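Local coordinates for protein immunoreactive 84kD antigen PG93 (Porphyromonas gingivalis, PDB 5M11) that serves as an essential cell-surface component of the type IX secretion system, the machinery that exports proteins from this oral bacterium, at residues 11-19 with 649-660. Sequence-based numbering, arbitrary orientation.
With CA (calcium ion), chain L.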
loop_
_atom_site.group_PDB
_atom_site.type_symbol
_atom_site.label_atom_id
_atom_site.label_comp_id
_atom_site.label_asym_id
_atom_site.label_seq_id
_atom_site.Cartn_x
_atom_site.Cartn_y
_atom_site.Cartn_z
ATOM N N GLY A 11 14.553 -1.545 13.186
ATOM C CA GLY A 11 13.449 -2.481 13.346
ATOM C C GLY A 11 13.190 -3.275 12.084
ATOM O O GLY A 11 13.213 -2.714 10.985
ATOM N N ILE A 12 12.901 -4.578 12.250
ATOM C CA ILE A 12 12.697 -5.598 11.208
ATOM C C ILE A 12 11.631 -5.197 10.130
ATOM O O ILE A 12 11.895 -5.424 8.952
ATOM C CB ILE A 12 12.384 -6.955 11.905
ATOM C CG1 ILE A 12 13.710 -7.591 12.382
ATOM C CG2 ILE A 12 11.581 -7.928 11.028
ATOM C CD1 ILE A 12 13.593 -8.635 13.553
ATOM N N TRP A 13 10.468 -4.635 10.515
ATOM C CA TRP A 13 9.426 -4.185 9.572
ATOM C C TRP A 13 9.413 -2.679 9.478
ATOM O O TRP A 13 9.538 -1.995 10.500
ATOM C CB TRP A 13 8.016 -4.652 9.991
ATOM C CG TRP A 13 7.763 -6.128 9.895
ATOM C CD1 TRP A 13 8.046 -7.070 10.841
ATOM C CD2 TRP A 13 7.118 -6.826 8.811
ATOM N NE1 TRP A 13 7.635 -8.313 10.409
ATOM C CE2 TRP A 13 7.055 -8.190 9.169
ATOM C CE3 TRP A 13 6.571 -6.428 7.579
ATOM C CZ2 TRP A 13 6.492 -9.163 8.326
ATOM C CZ3 TRP A 13 6.004 -7.389 6.754
ATOM C CH2 TRP A 13 5.978 -8.740 7.125
ATOM N N ASN A 14 9.204 -2.155 8.267
ATOM C CA ASN A 14 9.077 -0.721 8.036
ATOM C C ASN A 14 8.108 -0.438 6.875
ATOM O O ASN A 14 7.886 -1.322 6.037
ATOM C CB ASN A 14 10.440 -0.071 7.803
ATOM C CG ASN A 14 10.833 0.823 8.954
ATOM O OD1 ASN A 14 11.703 0.478 9.765
ATOM N ND2 ASN A 14 10.145 1.964 9.101
ATOM N N THR A 15 7.500 0.776 6.850
ATOM C CA THR A 15 6.573 1.169 5.783
ATOM C C THR A 15 7.114 2.376 5.010
ATOM O O THR A 15 7.612 3.349 5.603
ATOM C CB THR A 15 5.169 1.445 6.309
ATOM O OG1 THR A 15 5.243 2.481 7.271
ATOM C CG2 THR A 15 4.522 0.232 6.940
ATOM N N LEU A 16 6.989 2.304 3.671
ATOM C CA LEU A 16 7.443 3.343 2.748
ATOM C C LEU A 16 6.200 3.946 2.025
ATOM O O LEU A 16 5.893 3.674 0.848
ATOM C CB LEU A 16 8.500 2.744 1.791
ATOM C CG LEU A 16 9.861 2.361 2.432
ATOM C CD1 LEU A 16 10.587 1.378 1.596
ATOM C CD2 LEU A 16 10.785 3.591 2.579
ATOM N N LEU A 17 5.461 4.740 2.804
ATOM C CA LEU A 17 4.185 5.331 2.420
ATOM C C LEU A 17 4.340 6.724 1.824
ATOM O O LEU A 17 5.312 7.424 2.119
ATOM C CB LEU A 17 3.210 5.347 3.628
ATOM C CG LEU A 17 2.739 3.946 4.100
ATOM C CD1 LEU A 17 1.825 4.025 5.281
ATOM C CD2 LEU A 17 2.047 3.160 2.979
ATOM N N ALA A 18 3.372 7.095 0.960
ATOM C CA ALA A 18 3.286 8.349 0.228
ATOM C C ALA A 18 2.444 9.448 0.957
ATOM O O ALA A 18 1.412 9.165 1.578
ATOM C CB ALA A 18 2.695 8.082 -1.145
ATOM N N ILE A 19 2.883 10.715 0.825
ATOM C CA ILE A 19 2.164 11.842 1.409
ATOM C C ILE A 19 1.297 12.421 0.261
ATOM O O ILE A 19 0.124 12.041 0.162
ATOM C CB ILE A 19 3.143 12.814 2.131
ATOM C CG1 ILE A 19 3.469 12.263 3.545
ATOM C CG2 ILE A 19 2.616 14.238 2.233
ATOM C CD1 ILE A 19 4.747 11.414 3.621
ATOM N N TYR A 649 11.345 -5.874 -0.330
ATOM C CA TYR A 649 10.322 -4.852 -0.598
ATOM C C TYR A 649 8.996 -5.574 -0.882
ATOM O O TYR A 649 8.969 -6.532 -1.662
ATOM C CB TYR A 649 10.752 -3.923 -1.750
ATOM C CG TYR A 649 11.902 -3.020 -1.374
ATOM C CD1 TYR A 649 11.675 -1.741 -0.886
ATOM C CD2 TYR A 649 13.215 -3.470 -1.439
ATOM C CE1 TYR A 649 12.732 -0.923 -0.481
ATOM C CE2 TYR A 649 14.277 -2.672 -1.020
ATOM C CZ TYR A 649 14.035 -1.391 -0.556
ATOM O OH TYR A 649 15.093 -0.581 -0.196
ATOM N N ILE A 650 7.929 -5.186 -0.179
ATOM C CA ILE A 650 6.624 -5.848 -0.280
ATOM C C ILE A 650 5.623 -4.834 -0.770
ATOM O O ILE A 650 5.275 -3.923 -0.026
ATOM C CB ILE A 650 6.196 -6.486 1.095
ATOM C CG1 ILE A 650 7.298 -7.418 1.687
ATOM C CG2 ILE A 650 4.849 -7.202 1.011
ATOM C CD1 ILE A 650 7.396 -7.416 3.260
ATOM N N GLY A 651 5.199 -4.982 -2.018
ATOM C CA GLY A 651 4.205 -4.094 -2.594
ATOM C C GLY A 651 2.812 -4.580 -2.270
ATOM O O GLY A 651 2.270 -5.395 -3.017
ATOM N N THR A 652 2.236 -4.158 -1.126
ATOM C CA THR A 652 0.872 -4.598 -0.776
ATOM C C THR A 652 -0.139 -3.697 -1.478
ATOM O O THR A 652 0.219 -2.618 -1.959
ATOM C CB THR A 652 0.596 -4.671 0.757
ATOM O OG1 THR A 652 0.619 -3.371 1.364
ATOM C CG2 THR A 652 1.518 -5.634 1.485
ATOM N N ALA A 653 -1.407 -4.125 -1.507
ATOM C CA ALA A 653 -2.492 -3.350 -2.114
ATOM C C ALA A 653 -2.677 -1.991 -1.394
ATOM O O ALA A 653 -3.217 -1.046 -1.978
ATOM C CB ALA A 653 -3.786 -4.159 -2.079
ATOM N N ASP A 654 -2.176 -1.902 -0.142
ATOM C CA ASP A 654 -2.225 -0.719 0.712
ATOM C C ASP A 654 -0.834 -0.046 0.872
ATOM O O ASP A 654 -0.616 0.673 1.838
ATOM C CB ASP A 654 -2.817 -1.086 2.089
ATOM C CG ASP A 654 -4.326 -1.225 2.070
ATOM O OD1 ASP A 654 -5.019 -0.193 2.220
ATOM O OD2 ASP A 654 -4.817 -2.363 1.882
ATOM N N GLY A 655 0.082 -0.266 -0.071
ATOM C CA GLY A 655 1.396 0.373 -0.031
ATOM C C GLY A 655 2.633 -0.476 0.202
ATOM O O GLY A 655 2.552 -1.676 0.465
ATOM N N LEU A 656 3.794 0.187 0.147
ATOM C CA LEU A 656 5.105 -0.416 0.295
ATOM C C LEU A 656 5.536 -0.631 1.746
ATOM O O LEU A 656 5.371 0.220 2.628
ATOM C CB LEU A 656 6.171 0.418 -0.434
ATOM C CG LEU A 656 7.467 -0.311 -0.811
ATOM C CD1 LEU A 656 7.203 -1.404 -1.820
ATOM C CD2 LEU A 656 8.498 0.664 -1.326
ATOM N N MET A 657 6.173 -1.786 1.939
ATOM C CA MET A 657 6.725 -2.299 3.187
ATOM C C MET A 657 8.087 -2.923 2.933
ATOM O O MET A 657 8.392 -3.283 1.789
ATOM C CB MET A 657 5.796 -3.365 3.765
ATOM C CG MET A 657 4.588 -2.829 4.393
ATOM S SD MET A 657 3.913 -4.087 5.480
ATOM C CE MET A 657 4.642 -3.576 7.013
ATOM N N THR A 658 8.900 -3.065 4.004
ATOM C CA THR A 658 10.210 -3.724 3.955
ATOM C C THR A 658 10.397 -4.594 5.171
ATOM O O THR A 658 10.192 -4.134 6.299
ATOM C CB THR A 658 11.408 -2.762 3.824
ATOM O OG1 THR A 658 11.540 -1.959 4.998
ATOM C CG2 THR A 658 11.365 -1.937 2.591
ATOM N N PHE A 659 10.844 -5.830 4.927
ATOM C CA PHE A 659 11.134 -6.824 5.948
ATOM C C PHE A 659 12.606 -7.212 5.854
ATOM O O PHE A 659 13.096 -7.509 4.758
ATOM C CB PHE A 659 10.206 -8.037 5.771
ATOM C CG PHE A 659 10.526 -9.214 6.652
ATOM C CD1 PHE A 659 10.097 -9.248 7.974
ATOM C CD2 PHE A 659 11.259 -10.288 6.165
ATOM C CE1 PHE A 659 10.398 -10.329 8.792
ATOM C CE2 PHE A 659 11.575 -11.363 6.989
ATOM C CZ PHE A 659 11.145 -11.371 8.301
ATOM N N GLN A 660 13.325 -7.180 7.003
ATOM C CA GLN A 660 14.748 -7.555 7.041
ATOM C C GLN A 660 14.815 -9.054 7.084
ATOM O O GLN A 660 14.439 -9.659 8.095
ATOM C CB GLN A 660 15.494 -6.899 8.221
ATOM C CG GLN A 660 16.949 -7.376 8.407
ATOM C CD GLN A 660 17.848 -7.191 7.205
ATOM O OE1 GLN A 660 18.211 -8.160 6.517
ATOM N NE2 GLN A 660 18.286 -5.957 6.971
HETATM CA CA CA L . -6.715 -2.662 3.321
#
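Ile12 O accepts a hydrogen bond from Gln660 N (3.0 Å), and Ile12 CG2 lies alongside the Phe659 ring, 3.5 Å from CE1. Trp13 turns its indole back over strand 655-660: Phe659 CB sits above the six-membered ring, a CH-pi contact, while Phe659 CD1 covers the same face nearer its rim, 3.4 Å from Trp13 CE2, the ring planes inclined at 56°. Met657, bent at chi3 (95°), brings its methyl CE to 3.5 Å from Trp13 CE3; its SD, oblique to the six-membered ring and 5.2 Å from the centroid, makes a Met-aromatic contact. Asn14 forms the hydrogen-bonded antiparallel pair with Thr658, giving and accepting a backbone bond. Thr15 lays CG2 beside the Met657 methyl and turns OG1 to Asp55. On the other face, Leu16 CD1 reaches Thr658 CG2 (3.5 Å), Leu656 CD2 and the edge of the Tyr649 ring. Leu17 CD2 rests near the Thr652-Gly655 type I turn, where Asp654 OD2 binds a calcium ion at 2.4 Å. Strand 13-16 is one edge of a four-stranded antiparallel blade, 636-642 the other; it completes the last blade of the propeller built from residue 318 onward, consistent with a Velcro-type closure. Phe624 meets Trp13 edge-to-face, and strand 343-347 packs against Leu16.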